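Local coordinates for protein probable TonB-dependent siderophore receptor PirA (Acinetobacter baumannii, PDB 5FR8) that probably takes up iron across the bacterial outer membrane by binding iron-chelating siderophores, and may bind ferric enterobactin with micromolar affinity, at residues K322-G327 against D340-S345. Residues are numbered along the deposited sequence; the frame is centred on the assembly and turned at random.
Sequences KRLPEG and DDKATS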
loop_
_atom_site.group_PDB
_atom_site.type_symbol
_atom_site.label_atom_id
_atom_site.label_comp_id
_atom_site.label_asym_id
_atom_site.label_seq_id
_atom_site.Cartn_x
_atom_site.Cartn_y
_atom_site.Cartn_z
ATOM N N LYS A 322 1.508 -10.582 -15.561
ATOM C CA LYS A 322 1.003 -11.589 -16.498
ATOM C C LYS A 322 -0.190 -12.316 -15.895
ATOM O O LYS A 322 -0.064 -12.979 -14.862
ATOM C CB LYS A 322 2.095 -12.591 -16.841
ATOM C CG LYS A 322 1.636 -13.780 -17.689
ATOM C CD LYS A 322 2.675 -14.890 -17.699
ATOM C CE LYS A 322 2.539 -15.758 -18.926
ATOM N NZ LYS A 322 3.183 -17.096 -18.747
ATOM N N ARG A 323 -1.340 -12.205 -16.552
ATOM C CA ARG A 323 -2.569 -12.816 -16.053
ATOM C C ARG A 323 -3.617 -13.066 -17.156
ATOM O O ARG A 323 -3.505 -12.540 -18.260
ATOM C CB ARG A 323 -3.177 -11.906 -14.999
ATOM C CG ARG A 323 -3.751 -10.632 -15.590
ATOM C CD ARG A 323 -4.319 -9.765 -14.504
ATOM N NE ARG A 323 -3.289 -9.253 -13.607
ATOM C CZ ARG A 323 -3.335 -9.307 -12.274
ATOM N NH1 ARG A 323 -4.368 -9.846 -11.646
ATOM N NH2 ARG A 323 -2.356 -8.790 -11.559
ATOM N N LEU A 324 -4.634 -13.864 -16.842
ATOM C CA LEU A 324 -5.681 -14.184 -17.811
ATOM C C LEU A 324 -6.587 -12.986 -18.101
ATOM O O LEU A 324 -6.772 -12.139 -17.255
ATOM C CB LEU A 324 -6.502 -15.354 -17.316
ATOM C CG LEU A 324 -5.678 -16.631 -17.130
ATOM C CD1 LEU A 324 -6.433 -17.607 -16.238
ATOM C CD2 LEU A 324 -5.338 -17.293 -18.460
ATOM N N PRO A 325 -7.118 -12.895 -19.330
ATOM C CA PRO A 325 -7.886 -11.700 -19.687
ATOM C C PRO A 325 -9.248 -11.711 -19.007
ATOM O O PRO A 325 -9.627 -12.737 -18.437
ATOM C CB PRO A 325 -8.030 -11.829 -21.221
ATOM C CG PRO A 325 -7.994 -13.307 -21.485
ATOM C CD PRO A 325 -7.059 -13.878 -20.446
ATOM N N GLU A 326 -9.989 -10.605 -19.106
ATOM C CA GLU A 326 -11.255 -10.448 -18.375
ATOM C C GLU A 326 -12.329 -9.605 -19.047
ATOM O O GLU A 326 -12.079 -8.813 -19.946
ATOM C CB GLU A 326 -10.997 -9.816 -17.020
ATOM C CG GLU A 326 -9.998 -10.556 -16.142
ATOM C CD GLU A 326 -9.761 -9.838 -14.823
ATOM O OE1 GLU A 326 -10.223 -8.671 -14.673
ATOM O OE2 GLU A 326 -9.123 -10.455 -13.947
ATOM N N GLY A 327 -13.556 -9.802 -18.591
ATOM C CA GLY A 327 -14.631 -8.911 -18.944
ATOM C C GLY A 327 -14.162 -7.556 -18.533
ATOM O O GLY A 327 -13.455 -7.425 -17.545
ATOM N N ASP A 340 -6.743 -19.529 -21.165
ATOM C CA ASP A 340 -5.405 -19.640 -21.800
ATOM C C ASP A 340 -4.632 -18.371 -22.170
ATOM O O ASP A 340 -3.471 -18.227 -21.759
ATOM C CB ASP A 340 -5.507 -20.517 -23.040
ATOM C CG ASP A 340 -5.467 -21.993 -22.695
ATOM O OD1 ASP A 340 -4.419 -22.415 -22.160
ATOM O OD2 ASP A 340 -6.468 -22.721 -22.937
ATOM N N ASP A 341 -5.249 -17.455 -22.923
ATOM C CA ASP A 341 -4.492 -16.389 -23.620
ATOM C C ASP A 341 -3.958 -15.273 -22.716
ATOM O O ASP A 341 -4.331 -14.101 -22.849
ATOM C CB ASP A 341 -5.331 -15.783 -24.743
ATOM C CG ASP A 341 -5.708 -16.796 -25.792
ATOM O OD1 ASP A 341 -5.144 -17.921 -25.766
ATOM O OD2 ASP A 341 -6.569 -16.464 -26.638
ATOM N N LYS A 342 -3.059 -15.647 -21.818
ATOM C CA LYS A 342 -2.460 -14.693 -20.905
ATOM C C LYS A 342 -1.873 -13.492 -21.657
ATOM O O LYS A 342 -1.182 -13.654 -22.648
ATOM C CB LYS A 342 -1.371 -15.378 -20.066
ATOM C CG LYS A 342 -1.909 -16.440 -19.130
ATOM C CD LYS A 342 -0.962 -16.750 -17.988
ATOM C CE LYS A 342 -1.548 -17.805 -17.065
ATOM N NZ LYS A 342 -0.861 -17.798 -15.756
ATOM N N ALA A 343 -2.150 -12.284 -21.186
ATOM C CA ALA A 343 -1.441 -11.116 -21.698
ATOM C C ALA A 343 -0.496 -10.640 -20.613
ATOM O O ALA A 343 -0.689 -10.940 -19.446
ATOM C CB ALA A 343 -2.414 -10.013 -22.108
ATOM N N THR A 344 0.538 -9.920 -21.012
ATOM C CA THR A 344 1.483 -9.346 -20.073
ATOM C C THR A 344 1.531 -7.819 -20.219
ATOM O O THR A 344 1.456 -7.265 -21.327
ATOM C CB THR A 344 2.896 -9.895 -20.310
ATOM O OG1 THR A 344 2.906 -11.307 -20.078
ATOM C CG2 THR A 344 3.878 -9.235 -19.380
ATOM N N SER A 345 1.648 -7.139 -19.079
ATOM C CA SER A 345 1.885 -5.713 -19.068
ATOM C C SER A 345 3.262 -5.455 -18.543
ATOM O O SER A 345 3.783 -6.207 -17.724
ATOM C CB SER A 345 0.855 -5.030 -18.230
ATOM O OG SER A 345 -0.230 -4.733 -19.080
#
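Two lysines, K322 near the end of its strand and K342 just before the next strand begins, lie against each other through their methylenes, crossing at about a right angle with K322 CE 3.8 Å from K342 CD. Their like-charged ends stay apart, NZ of K322 lying 5.1 Å from NZ of K342, and K342 NZ donates a hydrogen bond to the backbone oxygen of E288. K322 carries CG anti to its backbone N (chi1 173°), and CG touches both K342 CD and T344 OG1. On its other flank K342 meets L324, whose CD2 sits 3.6 Å from K342 CG. The backbones are joined by R323 and A343, an antiparallel hydrogen-bonded pair: R323 N donates to A343 O at 3.2 Å and A343 N returns the bond to R323 O. K322 and T344 are the adjacent non-hydrogen-bonded pair. The R323 side chain leaves on the other face, shared with A343, and NE bonds to N321 OD1. Beyond this pairing D341 centres an inverse gamma turn, and P325 CD rests 3.6 Å from D341 O. Here barrel strands 308-323 and 343-361 part into a long connection, consistent with the base of an extracellular loop of the TonB-dependent receptor. The two nearby positive charges probably repel each other, and the hydrogen bond to the E288 carbonyl would offset part of the charge on K342.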